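Hypothetical protein ybgI (Escherichia coli, Escherichia coli O157:H7, PDB 1NMO) binds two iron ions per chain in a ring-shaped hexamer and may take part in degrading radiation-damaged nucleotides. Local coordinates at residues W170-G175 and H216-G221; A189-E194 and Y211-H216. One frame throughout, in Å; residues are numbered along the deposited sequence.

Overall arrangement
Both contacts are buried, but contact 1 lies nearer the centre of the chain, about 5 Å between centres against about 11 Å for contact 2, where Glu194 is partly exposed. Contact 2 is the larger, with 437 Å² buried, and pairs two parallel strands through backbone hydrogen bonds and apolar side chains; it ends in a Glu194-His215 hydrogen bond at the iron. Contact 1 buries 176 Å², joins a loop to helix 215-218, and relies on side-chain oxygens and a carboxylate. His216 belongs to both. Cys171 N lies 3.0 Å from Ile191 O, a probable backbone hydrogen bond joining the two contacts where the loop leaves strand 165-170. Glu219 bridges both ions, whereas His215 binds one.

Contact 1. Residues W170-G175 and H216-G221; sequences WCTGGG and HATERG. With FE (Fe (III) ion), chain H; FE (Fe (III) ion), chain G.
Thr172 and Gly173 meet Thr218 and Glu219 at the dinuclear iron site of this NIF3-family protein, where the loop after strand 165-170 passes against the short helix 215-218. The tight part is centred on the Glu219 carboxylate, which bridges the metals with one oxygen on each: OE1 binds the chain G iron and OE2 the chain H iron, the OE2 bond being 2.3 Å long. Thr172 OG1 donates to Glu219 OE2 over 2.7 Å and uses the anti lone pair, away from OE1. OE2 is therefore held by both a metal and a hydroxyl, which limits rotation of the carboxylate. Thr172 reaches it with chi1 at 68°, OG1 lying between the backbone N and the carbonyl carbon, while CG2 packs 3.4 Å from Thr218 O. His63 and Asp101 complete the protein ligands of the chain H iron, and His64 and His215 those of the other.

A second grip comes from the backbone. Gly173 N donates to Thr218 OG1 at 3.2 Å, nearly straight with an N-H...O angle of 162°; the same nitrogen is also close to Glu219 OE2, but its N-H is not aimed at that oxygen. Thr218 OG1 is hydrogen-bonded in addition to the carbonyl oxygens of Gly214 and His215, so the hydroxyl ties the loop to the helix. The two threonine side chains run past one another antiparallel, with Thr172 CB 3.8 Å from Thr218 OG1.

The looser side is at Gly174, which is exposed at the centre of an inverse gamma turn, closed by a weak bond from Gly175 N to Gly173 O. On the metal side, a water 2.4 Å from the chain H iron donates to Thr172 O over 2.9 Å.

Contact 2. Residues A189-E194 and Y211-H216; sequences AFITGE and YAAGHH. With FE (Fe (III) ion), chain G.
Glu194 OE2 is gripped by two donors, His215 ND1 at 2.7 Å and the backbone N of Glu197 of the second subunit. The first of these, a His-carboxylate hydrogen bond, lies just past a parallel strand pair, 189-192 with 209-212, the two strands of a beta-alpha-beta unit connected through helix 197-205. OE2 is met on its anti side, with ND1 25° out of the carboxylate plane, and the carboxylate and ring planes are turned 59° apart. Chi1 of -167° sets His215 CG anti to the backbone N; ND1 of the ring meets Glu194, while NE2, the other nitrogen, binds the chain G iron at 2.3 Å. Held at both nitrogens, the ring has little freedom to rotate. Glu194 is thus a second-shell residue positioning a metal ligand.

Backbone bonds lead up to the site: Tyr211 N to Phe190 O, Thr192 N to Tyr211 O, and Ala213 N to Thr192 O at 2.9 Å. Past the last bridge, in the loop, Gly214 N donates to Gly193 O over 2.8 Å, outside the strand pattern. Tyr211 OH is bonded to Gly139 O, while its ring edge packs against Ala189 CB, and Ile191 CG1 approaches obliquely, 4.1 Å from Tyr211 CD1.

Contact 1. Residues W170-G175 and H216-G221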
loop_
_atom_site.group_PDB
_atom_site.type_symbol
_atom_site.label_atom_id
_atom_site.label_comp_id
_atom_site.label_asym_id
_atom_site.label_seq_id
_atom_site.Cartn_x
_atom_site.Cartn_y
_atom_site.Cartn_z
ATOM N N TRP A 170 -11.706 2.731 -35.148
ATOM C CA TRP A 170 -11.425 1.855 -34.048
ATOM C C TRP A 170 -11.480 0.450 -34.516
ATOM O O TRP A 170 -12.003 0.201 -35.606
ATOM C CB TRP A 170 -12.485 2.074 -32.979
ATOM C CG TRP A 170 -13.914 1.751 -33.384
ATOM C CD1 TRP A 170 -14.578 0.580 -33.209
ATOM C CD2 TRP A 170 -14.840 2.630 -34.075
ATOM N NE1 TRP A 170 -15.853 0.658 -33.746
ATOM C CE2 TRP A 170 -16.041 1.901 -34.278
ATOM C CE3 TRP A 170 -14.760 3.969 -34.544
ATOM C CZ2 TRP A 170 -17.163 2.464 -34.918
ATOM C CZ3 TRP A 170 -15.881 4.544 -35.198
ATOM C CH2 TRP A 170 -17.054 3.789 -35.373
ATOM N N CYS A 171 -10.939 -0.471 -33.723
ATOM C CA CYS A 171 -11.045 -1.902 -34.041
ATOM C C CYS A 171 -10.975 -2.515 -32.664
ATOM O O CYS A 171 -10.010 -2.255 -32.001
ATOM C CB CYS A 171 -9.872 -2.437 -34.893
ATOM S SG CYS A 171 -10.102 -4.236 -35.239
ATOM N N THR A 172 -11.967 -3.286 -32.207
ATOM C CA THR A 172 -11.850 -3.840 -30.886
ATOM C C THR A 172 -10.753 -4.994 -30.808
ATOM O O THR A 172 -10.341 -5.551 -31.802
ATOM C CB THR A 172 -13.178 -4.466 -30.418
ATOM O OG1 THR A 172 -13.418 -5.625 -31.234
ATOM C CG2 THR A 172 -14.365 -3.443 -30.432
ATOM N N GLY A 173 -10.253 -5.311 -29.615
ATOM C CA GLY A 173 -9.314 -6.412 -29.528
ATOM C C GLY A 173 -7.904 -6.088 -29.880
ATOM O O GLY A 173 -7.403 -5.014 -29.524
ATOM N N GLY A 174 -7.230 -7.008 -30.556
ATOM C CA GLY A 174 -5.852 -6.708 -30.935
ATOM C C GLY A 174 -5.798 -6.015 -32.293
ATOM O O GLY A 174 -5.208 -6.577 -33.227
ATOM N N GLY A 175 -6.446 -4.839 -32.427
ATOM C CA GLY A 175 -6.441 -4.123 -33.689
ATOM C C GLY A 175 -5.383 -3.040 -33.818
ATOM O O GLY A 175 -5.437 -2.246 -34.736
ATOM N N HIS A 216 -10.073 -7.635 -23.572
ATOM C CA HIS A 216 -11.337 -8.135 -22.991
ATOM C C HIS A 216 -12.401 -7.007 -22.789
ATOM O O HIS A 216 -13.610 -7.199 -23.085
ATOM C CB HIS A 216 -11.075 -8.735 -21.638
ATOM C CG HIS A 216 -12.321 -9.164 -20.944
ATOM N ND1 HIS A 216 -12.819 -10.460 -21.033
ATOM C CD2 HIS A 216 -13.149 -8.484 -20.111
ATOM C CE1 HIS A 216 -13.902 -10.556 -20.274
ATOM N NE2 HIS A 216 -14.122 -9.375 -19.703
ATOM N N ALA A 217 -11.954 -5.866 -22.254
ATOM C CA ALA A 217 -12.800 -4.714 -22.005
ATOM C C ALA A 217 -13.599 -4.275 -23.257
ATOM O O ALA A 217 -14.782 -3.956 -23.165
ATOM C CB ALA A 217 -11.904 -3.543 -21.464
ATOM N N THR A 218 -12.989 -4.338 -24.435
ATOM C CA THR A 218 -13.649 -3.947 -25.654
ATOM C C THR A 218 -14.419 -5.030 -26.417
ATOM O O THR A 218 -15.151 -4.703 -27.409
ATOM C CB THR A 218 -12.643 -3.253 -26.616
ATOM O OG1 THR A 218 -11.584 -4.180 -26.975
ATOM C CG2 THR A 218 -12.004 -1.981 -25.885
ATOM N N GLU A 219 -14.343 -6.291 -25.945
ATOM C CA GLU A 219 -15.028 -7.373 -26.648
ATOM C C GLU A 219 -16.063 -8.108 -25.797
ATOM O O GLU A 219 -16.243 -9.361 -25.859
ATOM C CB GLU A 219 -14.005 -8.328 -27.296
ATOM C CG GLU A 219 -13.207 -7.518 -28.328
ATOM C CD GLU A 219 -12.460 -8.382 -29.284
ATOM O OE1 GLU A 219 -12.193 -9.567 -28.900
ATOM O OE2 GLU A 219 -12.138 -7.891 -30.397
ATOM N N ARG A 220 -16.702 -7.299 -24.950
ATOM C CA ARG A 220 -17.803 -7.809 -24.207
ATOM C C ARG A 220 -19.025 -7.337 -25.063
ATOM O O ARG A 220 -20.035 -8.028 -25.149
ATOM C CB ARG A 220 -17.847 -7.159 -22.847
ATOM C CG ARG A 220 -16.830 -7.654 -21.889
ATOM C CD ARG A 220 -16.906 -6.756 -20.663
ATOM N NE ARG A 220 -16.385 -5.406 -20.991
ATOM C CZ ARG A 220 -16.206 -4.442 -20.089
ATOM N NH1 ARG A 220 -16.508 -4.651 -18.810
ATOM N NH2 ARG A 220 -15.698 -3.287 -20.463
ATOM N N GLY A 221 -18.920 -6.195 -25.746
ATOM C CA GLY A 221 -20.128 -5.734 -26.444
ATOM C C GLY A 221 -20.900 -6.722 -27.309
ATOM O O GLY A 221 -22.103 -6.899 -27.123
HETATM FE FE FE H . -12.122 -9.545 -31.975
HETATM FE FE FE G . -10.383 -10.776 -29.633
HETATM O O HOH W 1 -10.872 -8.012 -33.288
#

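Contact 2. Residues A189-E194 and Y211-H216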
loop_
_atom_site.group_PDB
_atom_site.type_symbol
_atom_site.label_atom_id
_atom_site.label_comp_id
_atom_site.label_asym_id
_atom_site.label_seq_id
_atom_site.Cartn_x
_atom_site.Cartn_y
_atom_site.Cartn_z
ATOM N N ALA A 189 -8.557 10.378 -33.670
ATOM C CA ALA A 189 -8.210 9.364 -32.663
ATOM C C ALA A 189 -8.453 7.953 -33.193
ATOM O O ALA A 189 -9.294 7.762 -34.122
ATOM C CB ALA A 189 -8.997 9.608 -31.431
ATOM N N PHE A 190 -7.689 6.987 -32.666
ATOM C CA PHE A 190 -7.842 5.540 -33.049
ATOM C C PHE A 190 -7.909 4.837 -31.736
ATOM O O PHE A 190 -7.083 5.106 -30.844
ATOM C CB PHE A 190 -6.648 4.996 -33.870
ATOM C CG PHE A 190 -6.755 3.531 -34.181
ATOM C CD1 PHE A 190 -7.781 3.035 -34.982
ATOM C CD2 PHE A 190 -5.807 2.612 -33.668
ATOM C CE1 PHE A 190 -7.889 1.645 -35.297
ATOM C CE2 PHE A 190 -5.892 1.255 -33.965
ATOM C CZ PHE A 190 -6.954 0.750 -34.797
ATOM N N ILE A 191 -8.892 3.950 -31.583
ATOM C CA ILE A 191 -9.130 3.213 -30.342
ATOM C C ILE A 191 -9.069 1.728 -30.586
ATOM O O ILE A 191 -9.715 1.251 -31.536
ATOM C CB ILE A 191 -10.581 3.462 -29.818
ATOM C CG1 ILE A 191 -10.826 4.931 -29.717
ATOM C CG2 ILE A 191 -10.816 2.798 -28.396
ATOM C CD1 ILE A 191 -12.239 5.229 -29.375
ATOM N N THR A 192 -8.322 0.941 -29.810
ATOM C CA THR A 192 -8.430 -0.491 -30.133
ATOM C C THR A 192 -8.304 -1.169 -28.799
ATOM O O THR A 192 -8.552 -0.523 -27.797
ATOM C CB THR A 192 -7.374 -0.917 -31.102
ATOM O OG1 THR A 192 -7.544 -2.318 -31.367
ATOM C CG2 THR A 192 -5.970 -0.706 -30.512
ATOM N N GLY A 193 -7.924 -2.438 -28.725
ATOM C CA GLY A 193 -7.839 -3.025 -27.377
ATOM C C GLY A 193 -6.423 -3.104 -26.800
ATOM O O GLY A 193 -6.146 -2.718 -25.680
ATOM N N GLU A 194 -5.507 -3.617 -27.598
ATOM C CA GLU A 194 -4.136 -3.798 -27.155
ATOM C C GLU A 194 -3.215 -2.760 -27.777
ATOM O O GLU A 194 -3.634 -1.958 -28.630
ATOM C CB GLU A 194 -3.668 -5.185 -27.563
ATOM C CG GLU A 194 -4.637 -6.262 -27.347
ATOM C CD GLU A 194 -3.936 -7.613 -27.371
ATOM O OE1 GLU A 194 -2.726 -7.582 -27.707
ATOM O OE2 GLU A 194 -4.564 -8.698 -27.060
ATOM N N TYR A 211 -5.686 5.172 -27.994
ATOM C CA TYR A 211 -6.210 4.585 -26.751
ATOM C C TYR A 211 -6.125 3.066 -26.900
ATOM O O TYR A 211 -6.570 2.537 -27.938
ATOM C CB TYR A 211 -7.714 4.896 -26.547
ATOM C CG TYR A 211 -7.973 6.356 -26.501
ATOM C CD1 TYR A 211 -7.994 7.101 -27.646
ATOM C CD2 TYR A 211 -8.018 7.009 -25.271
ATOM C CE1 TYR A 211 -8.024 8.508 -27.566
ATOM C CE2 TYR A 211 -8.072 8.370 -25.165
ATOM C CZ TYR A 211 -8.065 9.137 -26.315
ATOM O OH TYR A 211 -8.077 10.545 -26.165
ATOM N N ALA A 212 -5.568 2.367 -25.884
ATOM C CA ALA A 212 -5.498 0.894 -25.938
ATOM C C ALA A 212 -6.484 0.685 -24.822
ATOM O O ALA A 212 -6.116 0.831 -23.662
ATOM C CB ALA A 212 -4.129 0.415 -25.553
ATOM N N ALA A 213 -7.748 0.380 -25.145
ATOM C CA ALA A 213 -8.771 0.342 -24.105
ATOM C C ALA A 213 -8.985 -0.972 -23.455
ATOM O O ALA A 213 -9.915 -1.098 -22.646
ATOM C CB ALA A 213 -10.070 0.858 -24.638
ATOM N N GLY A 214 -8.128 -1.948 -23.796
ATOM C CA GLY A 214 -8.246 -3.279 -23.221
ATOM C C GLY A 214 -8.810 -4.299 -24.181
ATOM O O GLY A 214 -9.811 -4.040 -24.824
ATOM N N HIS A 215 -8.222 -5.487 -24.274
ATOM C CA HIS A 215 -8.756 -6.484 -25.203
ATOM C C HIS A 215 -10.099 -7.037 -24.757
ATOM O O HIS A 215 -11.133 -7.016 -25.502
ATOM C CB HIS A 215 -7.806 -7.662 -25.379
ATOM C CG HIS A 215 -8.173 -8.518 -26.544
ATOM N ND1 HIS A 215 -7.263 -8.914 -27.509
ATOM C CD2 HIS A 215 -9.341 -9.112 -26.867
ATOM C CE1 HIS A 215 -7.850 -9.736 -28.366
ATOM N NE2 HIS A 215 -9.116 -9.867 -27.998
ATOM N N HIS A 216 -10.073 -7.635 -23.572
ATOM C CA HIS A 216 -11.337 -8.135 -22.991
ATOM C C HIS A 216 -12.401 -7.007 -22.789
ATOM O O HIS A 216 -13.610 -7.199 -23.085
ATOM C CB HIS A 216 -11.075 -8.735 -21.638
ATOM C CG HIS A 216 -12.321 -9.164 -20.944
ATOM N ND1 HIS A 216 -12.819 -10.460 -21.033
ATOM C CD2 HIS A 216 -13.149 -8.484 -20.111
ATOM C CE1 HIS A 216 -13.902 -10.556 -20.274
ATOM N NE2 HIS A 216 -14.122 -9.375 -19.703
HETATM FE FE FE G . -10.383 -10.776 -29.633
#